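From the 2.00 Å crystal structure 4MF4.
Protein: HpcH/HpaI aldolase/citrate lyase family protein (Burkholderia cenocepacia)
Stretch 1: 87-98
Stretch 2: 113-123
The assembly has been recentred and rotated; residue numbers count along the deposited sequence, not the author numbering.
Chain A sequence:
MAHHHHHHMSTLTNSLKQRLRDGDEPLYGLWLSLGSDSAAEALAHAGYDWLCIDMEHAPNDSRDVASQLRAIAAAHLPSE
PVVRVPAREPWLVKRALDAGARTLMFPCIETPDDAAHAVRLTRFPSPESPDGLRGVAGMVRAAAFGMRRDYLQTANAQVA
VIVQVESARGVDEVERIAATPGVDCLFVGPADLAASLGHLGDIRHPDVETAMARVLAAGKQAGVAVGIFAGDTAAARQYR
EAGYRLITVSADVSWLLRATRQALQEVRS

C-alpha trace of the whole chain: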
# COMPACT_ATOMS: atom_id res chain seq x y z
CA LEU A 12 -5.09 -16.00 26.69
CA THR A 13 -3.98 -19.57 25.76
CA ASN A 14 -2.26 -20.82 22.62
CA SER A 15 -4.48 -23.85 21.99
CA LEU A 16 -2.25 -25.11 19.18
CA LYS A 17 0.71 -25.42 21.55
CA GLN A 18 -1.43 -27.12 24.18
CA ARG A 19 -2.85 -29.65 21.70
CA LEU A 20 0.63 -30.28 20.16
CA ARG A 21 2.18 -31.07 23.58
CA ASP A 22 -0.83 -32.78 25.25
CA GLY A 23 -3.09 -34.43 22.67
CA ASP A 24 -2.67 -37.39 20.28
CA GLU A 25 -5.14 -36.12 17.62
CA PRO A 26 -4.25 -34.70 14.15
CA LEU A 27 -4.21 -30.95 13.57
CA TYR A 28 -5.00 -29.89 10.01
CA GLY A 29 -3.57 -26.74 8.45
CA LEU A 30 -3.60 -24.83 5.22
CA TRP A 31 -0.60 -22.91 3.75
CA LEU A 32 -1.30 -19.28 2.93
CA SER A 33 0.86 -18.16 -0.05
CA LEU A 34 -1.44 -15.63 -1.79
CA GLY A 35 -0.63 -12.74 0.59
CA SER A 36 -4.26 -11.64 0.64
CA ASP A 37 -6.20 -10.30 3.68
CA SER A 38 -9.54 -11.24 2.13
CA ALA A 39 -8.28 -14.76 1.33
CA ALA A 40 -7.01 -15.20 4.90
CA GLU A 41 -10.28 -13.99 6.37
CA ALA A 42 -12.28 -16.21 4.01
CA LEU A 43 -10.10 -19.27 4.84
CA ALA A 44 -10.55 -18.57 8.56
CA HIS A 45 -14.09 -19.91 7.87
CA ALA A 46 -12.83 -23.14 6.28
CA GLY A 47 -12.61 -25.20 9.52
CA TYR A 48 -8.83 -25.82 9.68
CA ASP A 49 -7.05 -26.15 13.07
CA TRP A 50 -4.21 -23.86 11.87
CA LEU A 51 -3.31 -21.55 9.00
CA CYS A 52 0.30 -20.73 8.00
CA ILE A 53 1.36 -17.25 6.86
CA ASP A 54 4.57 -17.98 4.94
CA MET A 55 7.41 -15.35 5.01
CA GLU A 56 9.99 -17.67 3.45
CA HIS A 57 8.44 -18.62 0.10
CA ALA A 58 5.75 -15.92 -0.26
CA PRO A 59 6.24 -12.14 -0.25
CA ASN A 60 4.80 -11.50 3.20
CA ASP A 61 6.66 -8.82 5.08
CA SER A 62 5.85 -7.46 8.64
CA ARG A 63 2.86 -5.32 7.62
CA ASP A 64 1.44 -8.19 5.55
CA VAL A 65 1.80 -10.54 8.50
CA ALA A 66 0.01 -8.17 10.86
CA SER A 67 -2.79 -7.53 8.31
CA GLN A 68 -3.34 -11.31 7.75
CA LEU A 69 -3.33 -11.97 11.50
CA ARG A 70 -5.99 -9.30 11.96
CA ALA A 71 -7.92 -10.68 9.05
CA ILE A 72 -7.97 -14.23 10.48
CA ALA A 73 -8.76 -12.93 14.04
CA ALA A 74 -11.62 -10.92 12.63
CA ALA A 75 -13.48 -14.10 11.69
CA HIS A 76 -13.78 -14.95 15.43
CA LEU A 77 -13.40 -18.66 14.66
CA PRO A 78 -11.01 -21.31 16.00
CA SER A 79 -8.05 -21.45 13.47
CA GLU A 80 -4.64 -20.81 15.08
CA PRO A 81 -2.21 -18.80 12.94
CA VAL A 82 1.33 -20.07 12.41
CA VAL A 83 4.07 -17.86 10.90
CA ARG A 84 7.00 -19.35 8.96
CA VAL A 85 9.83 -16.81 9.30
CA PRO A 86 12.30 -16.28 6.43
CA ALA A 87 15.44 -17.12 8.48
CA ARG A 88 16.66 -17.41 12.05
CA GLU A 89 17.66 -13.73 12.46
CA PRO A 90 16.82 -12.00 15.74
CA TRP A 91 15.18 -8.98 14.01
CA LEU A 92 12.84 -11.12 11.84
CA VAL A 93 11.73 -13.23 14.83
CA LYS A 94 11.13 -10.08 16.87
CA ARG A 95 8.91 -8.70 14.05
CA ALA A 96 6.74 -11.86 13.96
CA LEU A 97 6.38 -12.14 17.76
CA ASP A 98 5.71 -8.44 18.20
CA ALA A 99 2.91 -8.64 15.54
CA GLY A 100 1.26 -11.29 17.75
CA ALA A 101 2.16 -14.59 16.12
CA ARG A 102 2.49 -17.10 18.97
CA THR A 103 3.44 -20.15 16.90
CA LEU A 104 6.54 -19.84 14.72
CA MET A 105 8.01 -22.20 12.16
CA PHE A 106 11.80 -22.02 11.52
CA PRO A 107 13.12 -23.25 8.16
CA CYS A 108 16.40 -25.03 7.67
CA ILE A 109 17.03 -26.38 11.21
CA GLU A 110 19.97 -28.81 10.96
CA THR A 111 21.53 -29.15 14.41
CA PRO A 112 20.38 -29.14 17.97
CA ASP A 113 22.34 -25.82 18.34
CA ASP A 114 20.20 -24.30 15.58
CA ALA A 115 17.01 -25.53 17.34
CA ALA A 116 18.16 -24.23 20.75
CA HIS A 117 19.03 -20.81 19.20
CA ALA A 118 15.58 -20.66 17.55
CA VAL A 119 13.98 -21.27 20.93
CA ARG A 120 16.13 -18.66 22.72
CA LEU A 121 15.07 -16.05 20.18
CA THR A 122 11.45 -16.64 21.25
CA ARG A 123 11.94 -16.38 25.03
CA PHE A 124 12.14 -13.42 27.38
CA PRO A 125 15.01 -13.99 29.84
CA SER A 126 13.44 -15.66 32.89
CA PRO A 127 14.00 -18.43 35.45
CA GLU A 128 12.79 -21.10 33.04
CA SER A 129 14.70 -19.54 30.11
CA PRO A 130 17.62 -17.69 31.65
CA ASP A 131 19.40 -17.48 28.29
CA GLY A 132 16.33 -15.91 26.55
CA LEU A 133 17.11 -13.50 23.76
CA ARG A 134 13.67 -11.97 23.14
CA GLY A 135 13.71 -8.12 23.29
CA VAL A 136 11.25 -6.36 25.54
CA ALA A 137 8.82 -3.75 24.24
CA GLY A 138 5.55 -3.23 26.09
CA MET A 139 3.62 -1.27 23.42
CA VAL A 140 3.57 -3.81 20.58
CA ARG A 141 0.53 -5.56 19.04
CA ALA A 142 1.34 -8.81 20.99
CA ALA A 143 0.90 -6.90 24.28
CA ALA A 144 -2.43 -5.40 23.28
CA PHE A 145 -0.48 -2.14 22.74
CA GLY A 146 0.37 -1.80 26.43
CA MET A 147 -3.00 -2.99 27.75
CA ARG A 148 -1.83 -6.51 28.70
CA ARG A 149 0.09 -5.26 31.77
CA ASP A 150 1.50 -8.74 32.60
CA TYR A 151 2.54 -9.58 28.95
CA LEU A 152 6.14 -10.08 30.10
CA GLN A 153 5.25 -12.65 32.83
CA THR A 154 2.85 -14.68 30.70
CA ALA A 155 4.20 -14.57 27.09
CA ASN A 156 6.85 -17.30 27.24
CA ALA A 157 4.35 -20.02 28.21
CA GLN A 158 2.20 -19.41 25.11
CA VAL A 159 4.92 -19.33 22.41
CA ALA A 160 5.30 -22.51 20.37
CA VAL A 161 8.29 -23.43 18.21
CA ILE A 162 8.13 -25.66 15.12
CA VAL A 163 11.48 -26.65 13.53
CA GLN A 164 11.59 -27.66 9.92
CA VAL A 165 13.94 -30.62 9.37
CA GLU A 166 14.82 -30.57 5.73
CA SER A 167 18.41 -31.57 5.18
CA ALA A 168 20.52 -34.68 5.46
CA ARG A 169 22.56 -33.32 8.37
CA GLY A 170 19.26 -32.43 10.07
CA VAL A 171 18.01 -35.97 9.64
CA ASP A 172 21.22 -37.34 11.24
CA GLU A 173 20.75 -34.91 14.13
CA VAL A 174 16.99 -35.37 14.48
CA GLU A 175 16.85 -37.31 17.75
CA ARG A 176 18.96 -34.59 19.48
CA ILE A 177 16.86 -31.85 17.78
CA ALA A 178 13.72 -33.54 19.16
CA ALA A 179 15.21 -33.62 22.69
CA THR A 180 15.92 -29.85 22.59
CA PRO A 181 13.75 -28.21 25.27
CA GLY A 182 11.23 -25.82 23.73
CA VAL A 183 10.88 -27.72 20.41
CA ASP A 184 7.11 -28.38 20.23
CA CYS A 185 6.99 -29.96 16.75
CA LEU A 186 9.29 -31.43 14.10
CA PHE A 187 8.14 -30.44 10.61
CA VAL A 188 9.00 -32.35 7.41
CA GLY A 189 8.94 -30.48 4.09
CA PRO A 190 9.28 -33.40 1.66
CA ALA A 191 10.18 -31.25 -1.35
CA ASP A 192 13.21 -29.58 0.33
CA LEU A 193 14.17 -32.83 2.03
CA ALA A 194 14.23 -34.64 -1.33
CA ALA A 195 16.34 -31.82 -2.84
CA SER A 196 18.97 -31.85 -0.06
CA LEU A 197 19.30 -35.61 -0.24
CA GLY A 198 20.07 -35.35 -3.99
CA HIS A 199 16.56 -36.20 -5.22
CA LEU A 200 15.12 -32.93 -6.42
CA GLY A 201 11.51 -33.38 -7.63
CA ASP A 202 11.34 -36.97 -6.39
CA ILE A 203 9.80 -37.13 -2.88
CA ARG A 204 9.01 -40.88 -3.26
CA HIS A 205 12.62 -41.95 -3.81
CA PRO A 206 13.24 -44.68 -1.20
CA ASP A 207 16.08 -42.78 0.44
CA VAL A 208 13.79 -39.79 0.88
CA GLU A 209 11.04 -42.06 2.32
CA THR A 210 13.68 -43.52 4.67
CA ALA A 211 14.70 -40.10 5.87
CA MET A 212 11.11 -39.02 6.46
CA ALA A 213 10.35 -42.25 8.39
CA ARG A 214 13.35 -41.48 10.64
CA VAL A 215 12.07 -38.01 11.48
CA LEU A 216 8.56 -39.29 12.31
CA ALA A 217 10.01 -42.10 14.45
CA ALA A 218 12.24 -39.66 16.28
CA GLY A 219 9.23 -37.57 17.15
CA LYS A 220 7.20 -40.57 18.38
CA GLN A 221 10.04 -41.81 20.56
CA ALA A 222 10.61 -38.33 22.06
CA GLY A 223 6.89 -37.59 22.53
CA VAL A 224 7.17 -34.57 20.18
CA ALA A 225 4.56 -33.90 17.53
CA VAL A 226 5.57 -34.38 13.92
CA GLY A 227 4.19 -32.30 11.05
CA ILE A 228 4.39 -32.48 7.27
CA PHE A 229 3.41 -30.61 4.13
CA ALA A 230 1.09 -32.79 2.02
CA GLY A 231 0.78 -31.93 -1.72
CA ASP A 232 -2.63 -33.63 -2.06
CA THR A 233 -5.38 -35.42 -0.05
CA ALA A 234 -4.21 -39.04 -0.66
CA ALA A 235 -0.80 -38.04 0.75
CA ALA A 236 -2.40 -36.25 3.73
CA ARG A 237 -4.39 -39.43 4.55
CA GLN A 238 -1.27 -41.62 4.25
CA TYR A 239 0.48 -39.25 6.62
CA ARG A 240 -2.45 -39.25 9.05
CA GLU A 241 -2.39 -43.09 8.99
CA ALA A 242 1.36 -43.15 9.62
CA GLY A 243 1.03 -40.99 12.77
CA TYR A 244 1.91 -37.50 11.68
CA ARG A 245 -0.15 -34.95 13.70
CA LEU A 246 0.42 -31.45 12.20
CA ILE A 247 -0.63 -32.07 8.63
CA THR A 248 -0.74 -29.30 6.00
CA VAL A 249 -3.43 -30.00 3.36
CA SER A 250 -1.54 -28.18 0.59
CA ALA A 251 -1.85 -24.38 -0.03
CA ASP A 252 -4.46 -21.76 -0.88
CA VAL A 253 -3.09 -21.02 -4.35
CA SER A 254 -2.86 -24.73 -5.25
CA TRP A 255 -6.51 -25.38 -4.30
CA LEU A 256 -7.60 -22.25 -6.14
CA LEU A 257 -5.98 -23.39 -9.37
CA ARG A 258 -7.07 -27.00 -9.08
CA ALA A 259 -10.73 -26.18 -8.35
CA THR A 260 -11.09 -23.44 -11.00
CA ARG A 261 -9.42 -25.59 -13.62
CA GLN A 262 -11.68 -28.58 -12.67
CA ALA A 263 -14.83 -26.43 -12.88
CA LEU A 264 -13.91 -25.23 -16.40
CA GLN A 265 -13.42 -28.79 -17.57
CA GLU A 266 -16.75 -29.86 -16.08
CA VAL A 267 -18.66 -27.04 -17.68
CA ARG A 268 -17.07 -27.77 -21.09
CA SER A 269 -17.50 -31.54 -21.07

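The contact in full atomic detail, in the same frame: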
# COMPACT_ATOMS: atom_id res chain seq x y z
N ALA A 87 14.10 -16.69 8.03
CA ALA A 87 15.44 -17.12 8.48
C ALA A 87 15.51 -16.92 10.00
O ALA A 87 14.66 -16.28 10.59
CB ALA A 87 16.53 -16.28 7.81
N ARG A 88 16.54 -17.47 10.61
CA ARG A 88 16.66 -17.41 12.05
C ARG A 88 17.49 -16.18 12.46
O ARG A 88 18.56 -16.34 13.02
CB ARG A 88 17.32 -18.70 12.51
CG ARG A 88 16.96 -19.10 13.90
CD ARG A 88 17.58 -20.43 14.21
NE ARG A 88 19.02 -20.33 14.25
CZ ARG A 88 19.85 -20.81 13.34
NH1 ARG A 88 19.41 -21.54 12.32
NH2 ARG A 88 21.14 -20.63 13.53
N GLU A 89 17.01 -14.98 12.12
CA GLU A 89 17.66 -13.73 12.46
C GLU A 89 16.86 -13.08 13.58
O GLU A 89 15.65 -12.98 13.48
CB GLU A 89 17.67 -12.76 11.27
CG GLU A 89 18.33 -13.26 9.96
CD GLU A 89 19.83 -13.48 10.06
OE1 GLU A 89 20.49 -13.00 11.02
OE2 GLU A 89 20.37 -14.17 9.17
N PRO A 90 17.53 -12.63 14.64
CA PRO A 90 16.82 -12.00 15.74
C PRO A 90 15.75 -10.96 15.30
O PRO A 90 14.60 -10.98 15.77
CB PRO A 90 17.93 -11.33 16.56
CG PRO A 90 19.18 -12.10 16.25
CD PRO A 90 18.99 -12.72 14.88
N TRP A 91 16.11 -10.06 14.38
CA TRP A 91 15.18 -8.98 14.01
C TRP A 91 13.91 -9.46 13.32
O TRP A 91 12.82 -8.92 13.55
CB TRP A 91 15.90 -7.89 13.18
CG TRP A 91 16.03 -8.12 11.70
CD1 TRP A 91 17.05 -8.77 11.07
CD2 TRP A 91 15.18 -7.61 10.65
NE1 TRP A 91 16.87 -8.75 9.69
CE2 TRP A 91 15.73 -8.05 9.41
CE3 TRP A 91 14.03 -6.85 10.63
CZ2 TRP A 91 15.18 -7.69 8.19
CZ3 TRP A 91 13.46 -6.52 9.41
CH2 TRP A 91 14.03 -6.95 8.21
N LEU A 92 14.01 -10.50 12.49
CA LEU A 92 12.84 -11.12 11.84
C LEU A 92 11.91 -11.84 12.83
O LEU A 92 10.69 -11.77 12.73
CB LEU A 92 13.33 -12.11 10.79
CG LEU A 92 14.00 -11.46 9.58
CD1 LEU A 92 14.76 -12.46 8.72
CD2 LEU A 92 12.95 -10.70 8.75
N VAL A 93 12.50 -12.51 13.80
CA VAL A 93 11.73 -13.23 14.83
C VAL A 93 11.00 -12.25 15.74
O VAL A 93 9.86 -12.48 16.07
CB VAL A 93 12.65 -14.16 15.66
CG1 VAL A 93 11.98 -14.73 16.91
CG2 VAL A 93 13.16 -15.28 14.78
N LYS A 94 11.69 -11.18 16.14
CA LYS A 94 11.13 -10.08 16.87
C LYS A 94 9.91 -9.50 16.14
O LYS A 94 8.87 -9.31 16.75
CB LYS A 94 12.24 -9.02 16.96
CG LYS A 94 12.11 -7.99 18.01
CD LYS A 94 13.42 -7.20 18.10
CE LYS A 94 14.53 -7.99 18.75
NZ LYS A 94 15.84 -7.33 18.45
N ARG A 95 10.05 -9.21 14.85
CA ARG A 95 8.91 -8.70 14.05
C ARG A 95 7.67 -9.63 14.14
O ARG A 95 6.55 -9.19 14.37
CB ARG A 95 9.30 -8.50 12.60
CG ARG A 95 10.20 -7.30 12.29
CD ARG A 95 9.59 -5.97 12.62
NE ARG A 95 10.41 -4.86 12.11
CZ ARG A 95 10.44 -4.42 10.85
NH1 ARG A 95 9.76 -5.03 9.88
NH2 ARG A 95 11.21 -3.37 10.55
N ALA A 96 7.87 -10.92 13.96
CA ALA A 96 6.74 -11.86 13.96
C ALA A 96 6.10 -11.96 15.36
O ALA A 96 4.90 -11.88 15.49
CB ALA A 96 7.19 -13.21 13.49
N LEU A 97 6.91 -12.08 16.39
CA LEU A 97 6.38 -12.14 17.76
C LEU A 97 5.72 -10.83 18.17
O LEU A 97 4.61 -10.83 18.76
CB LEU A 97 7.48 -12.48 18.77
CG LEU A 97 8.05 -13.91 18.68
CD1 LEU A 97 9.13 -14.04 19.72
CD2 LEU A 97 7.02 -15.01 18.83
N ASP A 98 6.36 -9.70 17.87
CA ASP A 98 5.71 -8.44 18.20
C ASP A 98 4.32 -8.23 17.53
O ASP A 98 3.43 -7.62 18.11
CB ASP A 98 6.64 -7.27 17.88
CG ASP A 98 7.80 -7.15 18.88
OD1 ASP A 98 7.83 -7.78 19.98
OD2 ASP A 98 8.70 -6.35 18.57
N ASP A 113 21.99 -27.25 18.09
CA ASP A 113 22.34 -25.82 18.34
C ASP A 113 21.45 -24.85 17.58
O ASP A 113 21.03 -23.90 18.15
CB ASP A 113 23.81 -25.49 18.05
CG ASP A 113 24.72 -26.00 19.14
OD1 ASP A 113 24.19 -26.56 20.13
OD2 ASP A 113 25.96 -25.85 19.03
N ASP A 114 21.15 -25.12 16.32
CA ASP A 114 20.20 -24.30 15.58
C ASP A 114 18.83 -24.25 16.28
O ASP A 114 18.22 -23.22 16.37
CB ASP A 114 19.94 -24.90 14.17
CG ASP A 114 21.14 -24.81 13.22
OD1 ASP A 114 22.13 -24.12 13.51
OD2 ASP A 114 21.09 -25.48 12.18
N ALA A 115 18.33 -25.41 16.69
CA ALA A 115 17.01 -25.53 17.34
C ALA A 115 16.99 -24.77 18.66
O ALA A 115 16.06 -23.99 18.92
CB ALA A 115 16.69 -27.01 17.57
N ALA A 116 18.02 -24.98 19.49
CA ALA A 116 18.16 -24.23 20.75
C ALA A 116 18.22 -22.71 20.53
O ALA A 116 17.62 -21.96 21.27
CB ALA A 116 19.42 -24.69 21.49
N HIS A 117 18.94 -22.26 19.52
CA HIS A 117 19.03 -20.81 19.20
C HIS A 117 17.64 -20.27 18.80
O HIS A 117 17.21 -19.25 19.28
CB HIS A 117 20.08 -20.56 18.12
CG HIS A 117 20.24 -19.11 17.77
ND1 HIS A 117 19.98 -18.60 16.52
CD2 HIS A 117 20.57 -18.05 18.54
CE1 HIS A 117 20.20 -17.30 16.51
NE2 HIS A 117 20.54 -16.93 17.73
N ALA A 118 16.91 -21.01 18.00
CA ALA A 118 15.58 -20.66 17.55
C ALA A 118 14.67 -20.47 18.74
O ALA A 118 14.01 -19.44 18.86
CB ALA A 118 15.05 -21.75 16.61
N VAL A 119 14.74 -21.39 19.68
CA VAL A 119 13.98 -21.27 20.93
C VAL A 119 14.36 -20.05 21.74
O VAL A 119 13.47 -19.34 22.18
CB VAL A 119 14.10 -22.53 21.84
CG1 VAL A 119 13.43 -22.32 23.20
CG2 VAL A 119 13.45 -23.73 21.16
N ARG A 120 15.65 -19.82 21.96
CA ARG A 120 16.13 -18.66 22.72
C ARG A 120 15.59 -17.36 22.17
O ARG A 120 15.27 -16.45 22.92
CB ARG A 120 17.68 -18.56 22.67
CG ARG A 120 18.43 -19.64 23.44
CD ARG A 120 19.95 -19.47 23.27
NE ARG A 120 20.37 -18.23 23.94
CZ ARG A 120 21.57 -17.67 23.87
NH1 ARG A 120 22.53 -18.21 23.12
NH2 ARG A 120 21.82 -16.54 24.55
N LEU A 121 15.54 -17.25 20.85
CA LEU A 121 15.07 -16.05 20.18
C LEU A 121 13.62 -15.79 20.48
O LEU A 121 13.20 -14.64 20.40
CB LEU A 121 15.28 -16.10 18.67
CG LEU A 121 16.70 -16.08 18.12
CD1 LEU A 121 16.58 -16.18 16.60
CD2 LEU A 121 17.52 -14.85 18.49
N THR A 122 12.87 -16.80 20.90
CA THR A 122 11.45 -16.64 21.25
C THR A 122 11.12 -16.44 22.72
O THR A 122 9.93 -16.23 23.06
CB THR A 122 10.58 -17.82 20.73
OG1 THR A 122 10.76 -18.98 21.56
CG2 THR A 122 10.88 -18.11 19.30
N ARG A 123 12.15 -16.43 23.59
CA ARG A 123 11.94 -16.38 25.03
C ARG A 123 12.50 -15.09 25.66
O ARG A 123 13.62 -14.71 25.42
CB ARG A 123 12.62 -17.57 25.72
CG ARG A 123 12.06 -18.97 25.37
CD ARG A 123 10.55 -19.02 25.51
NE ARG A 123 10.00 -20.36 25.64
CZ ARG A 123 9.49 -21.10 24.65
NH1 ARG A 123 9.47 -20.69 23.39
NH2 ARG A 123 8.98 -22.30 24.94

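The polar link between the two stretches is made by one residue, Arg 88, which lies in the loop just ahead of the first helix and points its CA-to-CB bond toward the second. Its NE donates a hydrogen bond to ND1 of His 117 at 3.0 Å, with a nearly linear N-H...acceptor angle of 169°. Both groups meet edge to edge: ND1 lies near the guanidinium plane and NE near the plane of the imidazole, so the N-H points at the in-plane lone pair of the ring nitrogen.

The same arginine forms a long salt bridge with Asp 114, NH2 to OD1 at 3.6 Å. Here the oxygen stands well out of the guanidinium plane and no N-H points at it, so the attraction is between charges alone. The backbone O of Asp 114 lies over one face of the guanidinium; it already accepts the helical hydrogen bond from Ala 118 N, at 3.0 Å. Arginine suits this place because a long aliphatic stem carries a broad, charged end. While the end meets Asp 114 and His 117, the stem packs on the helix: CD of Arg 88 lies 3.7 Å from CB of Ala 118, and its CG lies 4.0 Å from CD1 of Leu 121.

Leu 121 carries the contact from this polar region into the apolar one. It gives up more surface than any other residue of its stretch, with its CA-to-CB bond directed toward the first helix. Its CD2 meets CG of Pro 90 at 3.9 Å, and its CD1 meets CG2 of Val 93 at 4.0 Å. Proline fits the first turn of a helix, where its lack of an N-H costs no helical hydrogen bond, and Glu 89 takes the N-cap position before it.

One turn apart, Val 93 and Leu 97 both point toward the second stretch. CD1 of Leu 97 rests 3.8 Å from CA of Thr 122. The threonine can lie among apolar groups because its hydroxyl is satisfied locally: OG1 donates to O of Val 119 at 2.8 Å and accepts from NH1 of Arg 123, also at 2.8 Å.

The helix axes approach no closer than 10.6 Å and cross at -47°. The nearest backbone pairs are Arg 88 with Ala 118 (CA to CA, 6.5 Å) and Pro 90 with Leu 121 (CA to CA, 6.3 Å). The two stretches together bury 435 Å² against each other.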